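Side-chain contacts in ribonucleoside triphosphate reductase (Lactobacillus leichmannii, PDB 1L1L), which reduces ribonucleoside triphosphates to 2'-deoxyribonucleoside triphosphates, using coenzyme B12 to supply the radical chemistry of class II ribonucleotide reductases: residues V146-S151 against Y455-S460; F152-L157 against K310-G315; E156-G161 against G226-N231; I182-V187 against A232-L237. One frame throughout, in Å; residues are numbered along the deposited sequence.

Interaction 1: residues V146-S151 against Y455-S460; sequences VSMPFS and YDWEIS
Met148 turns CG away from its backbone N (chi1 -170°) and bends at chi2 (-71°), which brings CE to the indole of Trp457, whose own CG is set opposite its carbonyl carbon (chi1 -62°). The two side chains slide past each other in opposite directions. The contact joins two helix starts in the alpha-beta barrel, near the start of helix 148-158 and at the N-cap of helix 458-467, where Trp457 sits. Each helix connects parallel strands, 119-123 to 162-166 for one and 421-424 to 471-474 for the other. Met148 CE reaches Trp457 CE3 at 4.2 Å, oblique to the ring, and also lies 4.4 Å from Ile459 CG2, so a single methyl touches both residues that flank Glu458. On the six-membered end of the indole, Ser151 CB approaches Trp457 CH2 at 4.2 Å. No hydrogen bond crosses between the segments, and the polar atoms of the touching side chains find partners elsewhere. Ser151 OG bonds to Tyr129 OH, and Trp457 NE1 to Asp155 OD2, one turn further along the first helix. That last bond, with an edge-to-face contact between Trp457 and Phe152, fixes the rotation of the indole in a buried setting. Beside it, the backbone O of Ser151 lies 4.0 Å from Trp457 CZ2, again oblique to the ring.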
loop_
_atom_site.group_PDB
_atom_site.type_symbol
_atom_site.label_atom_id
_atom_site.label_comp_id
_atom_site.label_asym_id
_atom_site.label_seq_id
_atom_site.Cartn_x
_atom_site.Cartn_y
_atom_site.Cartn_z
ATOM N N VAL A 146 -21.747 -10.326 -11.953
ATOM C CA VAL A 146 -20.372 -10.654 -12.294
ATOM C C VAL A 146 -19.449 -9.443 -12.164
ATOM O O VAL A 146 -18.264 -9.588 -11.872
ATOM C CB VAL A 146 -20.279 -11.179 -13.732
ATOM C CG1 VAL A 146 -18.832 -11.386 -14.122
ATOM C CG2 VAL A 146 -21.059 -12.478 -13.854
ATOM N N SER A 147 -20.008 -8.256 -12.374
ATOM C CA SER A 147 -19.246 -7.011 -12.321
ATOM C C SER A 147 -18.900 -6.495 -10.922
ATOM O O SER A 147 -17.989 -5.686 -10.775
ATOM C CB SER A 147 -20.016 -5.913 -13.059
ATOM O OG SER A 147 -21.198 -5.585 -12.344
ATOM N N MET A 148 -19.615 -6.952 -9.900
ATOM C CA MET A 148 -19.372 -6.464 -8.547
ATOM C C MET A 148 -17.905 -6.397 -8.078
ATOM O O MET A 148 -17.405 -5.314 -7.770
ATOM C CB MET A 148 -20.209 -7.259 -7.541
ATOM C CG MET A 148 -20.215 -6.678 -6.124
ATOM S SD MET A 148 -18.612 -6.862 -5.256
ATOM C CE MET A 148 -19.042 -6.268 -3.584
ATOM N N PRO A 149 -17.199 -7.539 -8.015
ATOM C CA PRO A 149 -15.798 -7.501 -7.564
ATOM C C PRO A 149 -14.894 -6.585 -8.370
ATOM O O PRO A 149 -13.927 -6.030 -7.836
ATOM C CB PRO A 149 -15.362 -8.963 -7.647
ATOM C CG PRO A 149 -16.210 -9.498 -8.779
ATOM C CD PRO A 149 -17.561 -8.891 -8.470
ATOM N N PHE A 150 -15.201 -6.422 -9.654
ATOM C CA PHE A 150 -14.396 -5.564 -10.514
ATOM C C PHE A 150 -14.707 -4.107 -10.217
ATOM O O PHE A 150 -13.829 -3.240 -10.321
ATOM C CB PHE A 150 -14.690 -5.851 -11.989
ATOM C CG PHE A 150 -14.391 -7.262 -12.402
ATOM C CD1 PHE A 150 -13.081 -7.663 -12.654
ATOM C CD2 PHE A 150 -15.414 -8.193 -12.510
ATOM C CE1 PHE A 150 -12.789 -8.979 -13.011
ATOM C CE2 PHE A 150 -15.135 -9.519 -12.864
ATOM C CZ PHE A 150 -13.821 -9.913 -13.114
ATOM N N SER A 151 -15.965 -3.843 -9.872
ATOM C CA SER A 151 -16.384 -2.482 -9.549
ATOM C C SER A 151 -15.723 -2.053 -8.245
ATOM O O SER A 151 -15.312 -0.893 -8.102
ATOM C CB SER A 151 -17.905 -2.407 -9.402
ATOM O OG SER A 151 -18.538 -2.604 -10.654
ATOM N N TYR A 455 -17.571 4.375 5.312
ATOM C CA TYR A 455 -17.181 3.411 4.275
ATOM C C TYR A 455 -18.313 3.268 3.264
ATOM O O TYR A 455 -19.466 3.098 3.647
ATOM C CB TYR A 455 -16.849 2.044 4.882
ATOM C CG TYR A 455 -15.557 2.022 5.669
ATOM C CD1 TYR A 455 -15.558 2.207 7.050
ATOM C CD2 TYR A 455 -14.323 1.838 5.030
ATOM C CE1 TYR A 455 -14.372 2.208 7.784
ATOM C CE2 TYR A 455 -13.122 1.841 5.761
ATOM C CZ TYR A 455 -13.161 2.029 7.144
ATOM O OH TYR A 455 -11.996 2.055 7.898
ATOM N N ASP A 456 -17.979 3.321 1.974
ATOM C CA ASP A 456 -18.982 3.237 0.909
ATOM C C ASP A 456 -19.596 1.868 0.609
ATOM O O ASP A 456 -20.744 1.788 0.176
ATOM C CB ASP A 456 -18.418 3.796 -0.403
ATOM C CG ASP A 456 -17.987 5.251 -0.292
ATOM O OD1 ASP A 456 -18.622 6.033 0.452
ATOM O OD2 ASP A 456 -17.013 5.624 -0.966
ATOM N N TRP A 457 -18.847 0.793 0.815
ATOM C CA TRP A 457 -19.371 -0.536 0.514
ATOM C C TRP A 457 -19.946 -1.278 1.697
ATOM O O TRP A 457 -19.342 -1.333 2.773
ATOM C CB TRP A 457 -18.296 -1.396 -0.148
ATOM C CG TRP A 457 -17.843 -0.828 -1.431
ATOM C CD1 TRP A 457 -16.938 0.172 -1.607
ATOM C CD2 TRP A 457 -18.312 -1.184 -2.735
ATOM N NE1 TRP A 457 -16.812 0.465 -2.940
ATOM C CE2 TRP A 457 -17.646 -0.355 -3.656
ATOM C CE3 TRP A 457 -19.236 -2.122 -3.214
ATOM C CZ2 TRP A 457 -17.868 -0.433 -5.031
ATOM C CZ3 TRP A 457 -19.457 -2.199 -4.583
ATOM C CH2 TRP A 457 -18.776 -1.362 -5.473
ATOM N N GLU A 458 -21.114 -1.874 1.486
ATOM C CA GLU A 458 -21.777 -2.609 2.542
ATOM C C GLU A 458 -20.896 -3.706 3.108
ATOM O O GLU A 458 -20.760 -3.839 4.320
ATOM C CB GLU A 458 -23.071 -3.240 2.032
ATOM C CG GLU A 458 -23.841 -3.944 3.140
ATOM C CD GLU A 458 -25.058 -4.681 2.633
ATOM O OE1 GLU A 458 -24.884 -5.702 1.927
ATOM O OE2 GLU A 458 -26.186 -4.238 2.940
ATOM N N ILE A 459 -20.298 -4.498 2.227
ATOM C CA ILE A 459 -19.456 -5.597 2.668
ATOM C C ILE A 459 -18.291 -5.137 3.547
ATOM O O ILE A 459 -17.878 -5.853 4.458
ATOM C CB ILE A 459 -18.915 -6.393 1.460
ATOM C CG1 ILE A 459 -18.195 -7.643 1.957
ATOM C CG2 ILE A 459 -17.999 -5.509 0.610
ATOM C CD1 ILE A 459 -17.753 -8.575 0.850
ATOM N N SER A 460 -17.764 -3.945 3.275
ATOM C CA SER A 460 -16.654 -3.416 4.067
ATOM C C SER A 460 -17.163 -3.012 5.456
ATOM O O SER A 460 -16.531 -3.312 6.473
ATOM C CB SER A 460 -16.027 -2.202 3.370
ATOM O OG SER A 460 -15.528 -2.543 2.081
#

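Interaction 2: residues F152-L157 against K310-G315; sequences FLFDEL and KAVVAG. Unlike the reference sequence in segment 152-157: Phe152 (reference Cys).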
loop_
_atom_site.group_PDB
_atom_site.type_symbol
_atom_site.label_atom_id
_atom_site.label_comp_id
_atom_site.label_asym_id
_atom_site.label_seq_id
_atom_site.Cartn_x
_atom_site.Cartn_y
_atom_site.Cartn_z
ATOM N N PHE A 152 -15.647 -2.990 -7.302
ATOM C CA PHE A 152 -15.036 -2.733 -5.999
ATOM C C PHE A 152 -13.571 -2.382 -6.218
ATOM O O PHE A 152 -13.076 -1.358 -5.732
ATOM C CB PHE A 152 -15.129 -3.971 -5.105
ATOM C CG PHE A 152 -14.519 -3.774 -3.749
ATOM C CD1 PHE A 152 -15.250 -3.165 -2.723
ATOM C CD2 PHE A 152 -13.186 -4.101 -3.516
ATOM C CE1 PHE A 152 -14.659 -2.885 -1.492
ATOM C CE2 PHE A 152 -12.587 -3.820 -2.288
ATOM C CZ PHE A 152 -13.323 -3.211 -1.278
ATOM N N LEU A 153 -12.868 -3.244 -6.952
ATOM C CA LEU A 153 -11.461 -3.001 -7.234
ATOM C C LEU A 153 -11.245 -1.671 -7.965
ATOM O O LEU A 153 -10.365 -0.885 -7.591
ATOM C CB LEU A 153 -10.888 -4.157 -8.060
ATOM C CG LEU A 153 -9.448 -4.014 -8.551
ATOM C CD1 LEU A 153 -8.690 -5.282 -8.268
ATOM C CD2 LEU A 153 -9.453 -3.710 -10.029
ATOM N N PHE A 154 -12.046 -1.425 -9.003
ATOM C CA PHE A 154 -11.972 -0.210 -9.816
ATOM C C PHE A 154 -12.145 1.034 -8.922
ATOM O O PHE A 154 -11.387 2.002 -9.002
ATOM C CB PHE A 154 -13.093 -0.255 -10.870
ATOM C CG PHE A 154 -12.928 0.713 -12.028
ATOM C CD1 PHE A 154 -11.797 1.508 -12.166
ATOM C CD2 PHE A 154 -13.924 0.797 -13.003
ATOM C CE1 PHE A 154 -11.653 2.371 -13.250
ATOM C CE2 PHE A 154 -13.793 1.654 -14.092
ATOM C CZ PHE A 154 -12.653 2.447 -14.219
ATOM N N ASP A 155 -13.139 0.976 -8.053
ATOM C CA ASP A 155 -13.435 2.107 -7.165
ATOM C C ASP A 155 -12.285 2.417 -6.194
ATOM O O ASP A 155 -11.773 3.538 -6.163
ATOM C CB ASP A 155 -14.742 1.824 -6.409
ATOM C CG ASP A 155 -15.217 3.017 -5.587
ATOM O OD1 ASP A 155 -15.142 4.145 -6.101
ATOM O OD2 ASP A 155 -15.670 2.810 -4.442
ATOM N N GLU A 156 -11.854 1.420 -5.432
ATOM C CA GLU A 156 -10.771 1.623 -4.474
ATOM C C GLU A 156 -9.488 2.044 -5.184
ATOM O O GLU A 156 -8.709 2.849 -4.659
ATOM C CB GLU A 156 -10.548 0.357 -3.651
ATOM C CG GLU A 156 -11.745 -0.057 -2.812
ATOM C CD GLU A 156 -12.326 1.091 -1.975
ATOM O OE1 GLU A 156 -11.547 1.965 -1.526
ATOM O OE2 GLU A 156 -13.560 1.099 -1.763
ATOM N N LEU A 157 -9.253 1.503 -6.381
ATOM C CA LEU A 157 -8.069 1.899 -7.134
ATOM C C LEU A 157 -8.160 3.382 -7.533
ATOM O O LEU A 157 -7.173 4.106 -7.469
ATOM C CB LEU A 157 -7.902 1.042 -8.409
ATOM C CG LEU A 157 -7.330 -0.382 -8.286
ATOM C CD1 LEU A 157 -7.466 -1.134 -9.653
ATOM C CD2 LEU A 157 -5.882 -0.312 -7.849
ATOM N N LYS A 310 -4.422 -0.608 -15.048
ATOM C CA LYS A 310 -3.678 0.145 -16.042
ATOM C C LYS A 310 -4.377 1.473 -16.382
ATOM O O LYS A 310 -3.725 2.498 -16.577
ATOM C CB LYS A 310 -3.535 -0.677 -17.328
ATOM C CG LYS A 310 -2.843 0.073 -18.449
ATOM C CD LYS A 310 -2.998 -0.649 -19.775
ATOM C CE LYS A 310 -2.171 0.040 -20.848
ATOM N NZ LYS A 310 -2.421 -0.579 -22.173
ATOM N N ALA A 311 -5.698 1.447 -16.459
ATOM C CA ALA A 311 -6.446 2.656 -16.813
ATOM C C ALA A 311 -6.354 3.730 -15.715
ATOM O O ALA A 311 -6.422 4.932 -15.996
ATOM C CB ALA A 311 -7.904 2.302 -17.082
ATOM N N VAL A 312 -6.201 3.285 -14.476
ATOM C CA VAL A 312 -6.104 4.201 -13.349
ATOM C C VAL A 312 -4.726 4.843 -13.337
ATOM O O VAL A 312 -4.602 6.047 -13.142
ATOM C CB VAL A 312 -6.328 3.477 -12.028
ATOM C CG1 VAL A 312 -6.046 4.420 -10.874
ATOM C CG2 VAL A 312 -7.750 2.962 -11.963
ATOM N N VAL A 313 -3.689 4.030 -13.525
ATOM C CA VAL A 313 -2.320 4.541 -13.574
ATOM C C VAL A 313 -2.247 5.549 -14.717
ATOM O O VAL A 313 -1.452 6.493 -14.687
ATOM C CB VAL A 313 -1.316 3.396 -13.854
ATOM C CG1 VAL A 313 0.064 3.960 -14.174
ATOM C CG2 VAL A 313 -1.259 2.462 -12.658
ATOM N N ALA A 314 -3.091 5.326 -15.721
ATOM C CA ALA A 314 -3.167 6.172 -16.908
ATOM C C ALA A 314 -1.794 6.381 -17.543
ATOM O O ALA A 314 -1.046 5.422 -17.761
ATOM C CB ALA A 314 -3.804 7.517 -16.553
ATOM N N GLY A 315 -1.461 7.634 -17.838
ATOM C CA GLY A 315 -0.179 7.929 -18.452
ATOM C C GLY A 315 0.886 8.393 -17.477
ATOM O O GLY A 315 1.924 8.905 -17.896
#
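Val312 sets one methyl against both Phe154 and Leu157, one turn apart on the neighbouring helix, and the other against the backbone of Leu157. This is side-by-side helix packing in the alpha-beta barrel: helix 148-158 leads into strand 162-166, and helix 298-313 comes before strand 322-327, the next parallel strand of the sheet. CG2 of Val312 does most of the touching, at 4.0 Å from Leu157 CB and 4.2 Å from Phe154 CE1. It reaches Phe154 at the ring's edge, near the ring plane. The second methyl, Val312 CG1, lies 3.6 Å from Leu157 O, in the last turn of helix 148-158. The backbones run close here, with Leu157 CA and Val312 CA 6.9 Å apart. Phe154 gains its reach from chi1 (-164°), which carries the ring away from its backbone N until its far rim meets the valine. In the next shell, Ile308, one turn before Val312, packs on Leu153, Phe154 and Leu157, while Val163 of strand 162-166 supports Leu157 from the sheet. Beyond Val312, helix 298-313 stops after Val313, and Ala314 departs with positive phi. The other rim of the phenyl ring turns to helix 224-236, where Phe154 CE2 comes within 3.3 Å of Trp227 O.

Interaction 3: residues E156-G161 against G226-N231; sequences ELMKGG and GWVLAN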
loop_
_atom_site.group_PDB
_atom_site.type_symbol
_atom_site.label_atom_id
_atom_site.label_comp_id
_atom_site.label_asym_id
_atom_site.label_seq_id
_atom_site.Cartn_x
_atom_site.Cartn_y
_atom_site.Cartn_z
ATOM N N GLU A 156 -11.854 1.420 -5.432
ATOM C CA GLU A 156 -10.771 1.623 -4.474
ATOM C C GLU A 156 -9.488 2.044 -5.184
ATOM O O GLU A 156 -8.709 2.849 -4.659
ATOM C CB GLU A 156 -10.548 0.357 -3.651
ATOM C CG GLU A 156 -11.745 -0.057 -2.812
ATOM C CD GLU A 156 -12.326 1.091 -1.975
ATOM O OE1 GLU A 156 -11.547 1.965 -1.526
ATOM O OE2 GLU A 156 -13.560 1.099 -1.763
ATOM N N LEU A 157 -9.253 1.503 -6.381
ATOM C CA LEU A 157 -8.069 1.899 -7.134
ATOM C C LEU A 157 -8.160 3.382 -7.533
ATOM O O LEU A 157 -7.173 4.106 -7.469
ATOM C CB LEU A 157 -7.902 1.042 -8.409
ATOM C CG LEU A 157 -7.330 -0.382 -8.286
ATOM C CD1 LEU A 157 -7.466 -1.134 -9.653
ATOM C CD2 LEU A 157 -5.882 -0.312 -7.849
ATOM N N MET A 158 -9.330 3.840 -7.964
ATOM C CA MET A 158 -9.437 5.235 -8.367
ATOM C C MET A 158 -9.332 6.162 -7.152
ATOM O O MET A 158 -8.999 7.327 -7.302
ATOM C CB MET A 158 -10.736 5.499 -9.122
ATOM C CG MET A 158 -10.641 5.112 -10.592
ATOM S SD MET A 158 -12.046 5.722 -11.474
ATOM C CE MET A 158 -13.324 4.694 -10.770
ATOM N N LYS A 159 -9.619 5.627 -5.968
ATOM C CA LYS A 159 -9.526 6.394 -4.724
ATOM C C LYS A 159 -8.077 6.373 -4.218
ATOM O O LYS A 159 -7.795 6.752 -3.077
ATOM C CB LYS A 159 -10.465 5.816 -3.661
ATOM C CG LYS A 159 -11.960 6.038 -3.944
ATOM C CD LYS A 159 -12.823 5.224 -2.993
ATOM C CE LYS A 159 -14.297 5.482 -3.217
ATOM N NZ LYS A 159 -15.161 4.615 -2.357
ATOM N N GLY A 160 -7.172 5.904 -5.076
ATOM C CA GLY A 160 -5.757 5.872 -4.750
ATOM C C GLY A 160 -5.225 4.742 -3.899
ATOM O O GLY A 160 -4.099 4.824 -3.414
ATOM N N GLY A 161 -6.006 3.684 -3.710
ATOM C CA GLY A 161 -5.530 2.585 -2.891
ATOM C C GLY A 161 -4.982 1.430 -3.708
ATOM O O GLY A 161 -4.921 1.500 -4.932
ATOM N N GLY A 226 -19.176 7.328 -12.365
ATOM C CA GLY A 226 -19.567 7.199 -13.758
ATOM C C GLY A 226 -18.696 6.167 -14.454
ATOM O O GLY A 226 -19.189 5.356 -15.237
ATOM N N TRP A 227 -17.399 6.207 -14.153
ATOM C CA TRP A 227 -16.409 5.291 -14.723
ATOM C C TRP A 227 -16.675 3.856 -14.299
ATOM O O TRP A 227 -16.638 2.937 -15.128
ATOM C CB TRP A 227 -14.995 5.692 -14.274
ATOM C CG TRP A 227 -14.397 6.855 -15.021
ATOM C CD1 TRP A 227 -15.025 8.008 -15.388
ATOM C CD2 TRP A 227 -13.038 6.981 -15.461
ATOM N NE1 TRP A 227 -14.149 8.842 -16.030
ATOM C CE2 TRP A 227 -12.920 8.239 -16.086
ATOM C CE3 TRP A 227 -11.908 6.150 -15.386
ATOM C CZ2 TRP A 227 -11.715 8.692 -16.633
ATOM C CZ3 TRP A 227 -10.711 6.596 -15.930
ATOM C CH2 TRP A 227 -10.623 7.858 -16.546
ATOM N N VAL A 228 -16.930 3.666 -13.007
ATOM C CA VAL A 228 -17.209 2.349 -12.449
ATOM C C VAL A 228 -18.487 1.738 -13.041
ATOM O O VAL A 228 -18.473 0.601 -13.517
ATOM C CB VAL A 228 -17.354 2.403 -10.903
ATOM C CG1 VAL A 228 -17.764 1.029 -10.364
ATOM C CG2 VAL A 228 -16.022 2.841 -10.269
ATOM N N LEU A 229 -19.580 2.498 -13.009
ATOM C CA LEU A 229 -20.861 2.033 -13.542
ATOM C C LEU A 229 -20.789 1.665 -15.031
ATOM O O LEU A 229 -21.465 0.731 -15.475
ATOM C CB LEU A 229 -21.946 3.100 -13.314
ATOM C CG LEU A 229 -22.274 3.405 -11.846
ATOM C CD1 LEU A 229 -23.316 4.505 -11.755
ATOM C CD2 LEU A 229 -22.762 2.146 -11.157
ATOM N N ALA A 230 -19.964 2.386 -15.789
ATOM C CA ALA A 230 -19.815 2.131 -17.223
ATOM C C ALA A 230 -19.094 0.806 -17.496
ATOM O O ALA A 230 -19.376 0.113 -18.487
ATOM C CB ALA A 230 -19.065 3.262 -17.867
ATOM N N ASN A 231 -18.151 0.459 -16.633
ATOM C CA ASN A 231 -17.428 -0.795 -16.795
ATOM C C ASN A 231 -18.339 -1.901 -16.273
ATOM O O ASN A 231 -18.343 -3.017 -16.800
ATOM C CB ASN A 231 -16.112 -0.765 -16.006
ATOM C CG ASN A 231 -15.341 -2.069 -16.107
ATOM O OD1 ASN A 231 -14.932 -2.482 -17.193
ATOM N ND2 ASN A 231 -15.135 -2.722 -14.969
#
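Met158 sets its sulfur obliquely against the indole of Trp227, with SD 3.9 Å from Trp227 CE3 and 4.1 Å from Trp227 CB. The sulfur stands 4.8 Å from the centroid of the six-membered ring and 48° off its normal, a Met-aromatic contact. A bend at chi3 (-68°) turns Met158 CE from the indole toward the next residue of the helix, where it meets Val228 CG2 at 3.3 Å. That is tighter than usual for two methyls, and the same CE also lies 4.0 Å from Trp227 CB. One flexible side chain therefore bridges two consecutive residues on helix 224-236, within the insertion domain of B12-dependent ribonucleotide reductases, and joins it to helix 148-158 of the barrel. Met158 itself is the last helical residue of its segment. Behind it a Schellman motif closes the helix: Gly161 N bonds to Glu156 O, Gly160 N to Leu157 O, and Gly160 takes the positive phi this ending needs. Lys159 leaves in another direction, its NZ gathered by Asp114, Asp155 and Asp456, with a long ion pair to Glu156. Around the methionine, Val312 of helix 298-313 also touches its side chain, while Leu277 of helix 275-289 packs on the Trp227 indole.

Interaction 4: residues I182-V187 against A232-L237; sequences IDLQLV and ALLIDL
Ile182 points its CB toward the end of helix 224-236 and divides there. Its CG2 branch comes to 4.5 Å from Leu234 CD1, a loose contact. The longer branch passes over Leu237: CG1 lies 3.6 Å from Leu237 O, and CD1, at the tip, 3.8 Å from Leu237 CB. CD1 is also only 3.0 Å from Leu237 O, short for a carbon-oxygen pair. Leu237 O also accepts a hydrogen bond from Asn243 ND2. Ile182 leads into strand 183-187, an edge strand of the three-stranded parallel sheet in the insertion domain, and helix 224-236 is the connection in the beta-alpha-beta crossover from strand 216-219 to strand 249-253. Two residues on, Leu184 faces the same helix and meets Leu234 at about a right angle. Leu184 CD2 faces both methyls of Leu234, 4.1 Å from CD1 and from CD2. Leu234 reaches it by swinging CG opposite its backbone N (chi1 173°). Asn285 of helix 275-289 touches both leucines, and its ND2 also bonds to Ile182 O. From the same helix, Asn289 OD1 takes the N-H of Ile182.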
loop_
_atom_site.group_PDB
_atom_site.type_symbol
_atom_site.label_atom_id
_atom_site.label_comp_id
_atom_site.label_asym_id
_atom_site.label_seq_id
_atom_site.Cartn_x
_atom_site.Cartn_y
_atom_site.Cartn_z
ATOM N N ILE A 182 -20.642 -8.696 -26.779
ATOM C CA ILE A 182 -21.196 -7.354 -26.915
ATOM C C ILE A 182 -20.534 -6.471 -27.964
ATOM O O ILE A 182 -19.313 -6.420 -28.073
ATOM C CB ILE A 182 -21.150 -6.606 -25.562
ATOM C CG1 ILE A 182 -21.914 -7.405 -24.500
ATOM C CG2 ILE A 182 -21.732 -5.204 -25.716
ATOM C CD1 ILE A 182 -23.374 -7.651 -24.823
ATOM N N ASP A 183 -21.364 -5.777 -28.736
ATOM C CA ASP A 183 -20.881 -4.850 -29.751
ATOM C C ASP A 183 -20.740 -3.523 -29.008
ATOM O O ASP A 183 -21.721 -3.005 -28.469
ATOM C CB ASP A 183 -21.900 -4.717 -30.886
ATOM C CG ASP A 183 -21.422 -3.787 -31.982
ATOM O OD1 ASP A 183 -20.272 -3.967 -32.445
ATOM O OD2 ASP A 183 -22.187 -2.880 -32.381
ATOM N N LEU A 184 -19.528 -2.976 -28.971
ATOM C CA LEU A 184 -19.284 -1.736 -28.233
ATOM C C LEU A 184 -18.790 -0.533 -29.026
ATOM O O LEU A 184 -17.838 -0.620 -29.806
ATOM C CB LEU A 184 -18.291 -2.008 -27.097
ATOM C CG LEU A 184 -17.851 -0.827 -26.221
ATOM C CD1 LEU A 184 -19.039 -0.325 -25.433
ATOM C CD2 LEU A 184 -16.725 -1.271 -25.283
ATOM N N GLN A 185 -19.440 0.605 -28.801
ATOM C CA GLN A 185 -19.047 1.839 -29.456
ATOM C C GLN A 185 -18.853 2.868 -28.356
ATOM O O GLN A 185 -19.713 3.028 -27.494
ATOM C CB GLN A 185 -20.131 2.330 -30.422
ATOM C CG GLN A 185 -20.523 1.341 -31.498
ATOM C CD GLN A 185 -21.519 1.941 -32.471
ATOM O OE1 GLN A 185 -21.161 2.781 -33.299
ATOM N NE2 GLN A 185 -22.775 1.533 -32.361
ATOM N N LEU A 186 -17.716 3.545 -28.381
ATOM C CA LEU A 186 -17.418 4.566 -27.388
ATOM C C LEU A 186 -17.508 5.912 -28.094
ATOM O O LEU A 186 -16.750 6.189 -29.029
ATOM C CB LEU A 186 -16.014 4.356 -26.806
ATOM C CG LEU A 186 -15.771 2.975 -26.180
ATOM C CD1 LEU A 186 -14.368 2.902 -25.606
ATOM C CD2 LEU A 186 -16.804 2.719 -25.096
ATOM N N VAL A 187 -18.443 6.740 -27.638
ATOM C CA VAL A 187 -18.666 8.048 -28.232
ATOM C C VAL A 187 -18.036 9.194 -27.463
ATOM O O VAL A 187 -18.149 9.278 -26.241
ATOM C CB VAL A 187 -20.171 8.360 -28.352
ATOM C CG1 VAL A 187 -20.371 9.618 -29.177
ATOM C CG2 VAL A 187 -20.899 7.189 -28.962
ATOM N N ALA A 232 -19.125 -1.577 -15.245
ATOM C CA ALA A 232 -20.054 -2.536 -14.648
ATOM C C ALA A 232 -21.139 -2.933 -15.652
ATOM O O ALA A 232 -21.530 -4.107 -15.736
ATOM C CB ALA A 232 -20.696 -1.945 -13.391
ATOM N N LEU A 233 -21.615 -1.943 -16.404
ATOM C CA LEU A 233 -22.639 -2.158 -17.423
ATOM C C LEU A 233 -22.070 -3.050 -18.527
ATOM O O LEU A 233 -22.666 -4.067 -18.886
ATOM C CB LEU A 233 -23.081 -0.810 -18.014
ATOM C CG LEU A 233 -24.044 -0.845 -19.207
ATOM C CD1 LEU A 233 -25.309 -1.593 -18.819
ATOM C CD2 LEU A 233 -24.362 0.587 -19.659
ATOM N N LEU A 234 -20.910 -2.661 -19.053
ATOM C CA LEU A 234 -20.234 -3.418 -20.103
ATOM C C LEU A 234 -20.049 -4.892 -19.736
ATOM O O LEU A 234 -20.288 -5.783 -20.557
ATOM C CB LEU A 234 -18.863 -2.811 -20.399
ATOM C CG LEU A 234 -18.008 -3.637 -21.362
ATOM C CD1 LEU A 234 -18.728 -3.767 -22.708
ATOM C CD2 LEU A 234 -16.653 -2.984 -21.541
ATOM N N ILE A 235 -19.608 -5.145 -18.506
ATOM C CA ILE A 235 -19.394 -6.505 -18.041
ATOM C C ILE A 235 -20.702 -7.284 -17.881
ATOM O O ILE A 235 -20.857 -8.376 -18.437
ATOM C CB ILE A 235 -18.640 -6.517 -16.687
ATOM C CG1 ILE A 235 -17.203 -6.025 -16.880
ATOM C CG2 ILE A 235 -18.645 -7.916 -16.107
ATOM C CD1 ILE A 235 -16.446 -5.791 -15.569
ATOM N N ASP A 236 -21.643 -6.725 -17.128
ATOM C CA ASP A 236 -22.914 -7.396 -16.881
ATOM C C ASP A 236 -23.752 -7.718 -18.133
ATOM O O ASP A 236 -24.640 -8.577 -18.076
ATOM C CB ASP A 236 -23.766 -6.592 -15.882
ATOM C CG ASP A 236 -23.192 -6.602 -14.458
ATOM O OD1 ASP A 236 -22.635 -7.632 -14.036
ATOM O OD2 ASP A 236 -23.320 -5.580 -13.748
ATOM N N LEU A 237 -23.476 -7.046 -19.250
ATOM C CA LEU A 237 -24.224 -7.291 -20.486
ATOM C C LEU A 237 -23.755 -8.554 -21.200
ATOM O O LEU A 237 -24.314 -8.941 -22.229
ATOM C CB LEU A 237 -24.099 -6.109 -21.448
ATOM C CG LEU A 237 -24.886 -4.839 -21.120
ATOM C CD1 LEU A 237 -24.668 -3.827 -22.235
ATOM C CD2 LEU A 237 -26.371 -5.165 -20.971
#

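From the N terminus, helix 148-158 with the residues just before and after it supplies the first segment of interactions 1, 2 and 3. Interaction 4 starts later, at 182-187. Interaction 3 closes the first loop, when 226-231 returns to 156-161, and interaction 4 follows at once on the same helix, 224-236. These two cross, because their segments alternate along the chain. The return of 310-315 closes interaction 2, inside which interaction 4 is nested, and 455-460 closes the widest loop, interaction 1, which encloses the other three. Interactions 1 and 2 thus join barrel helices, interaction 3 ties the barrel to the insertion domain, and interaction 4 lies within that domain.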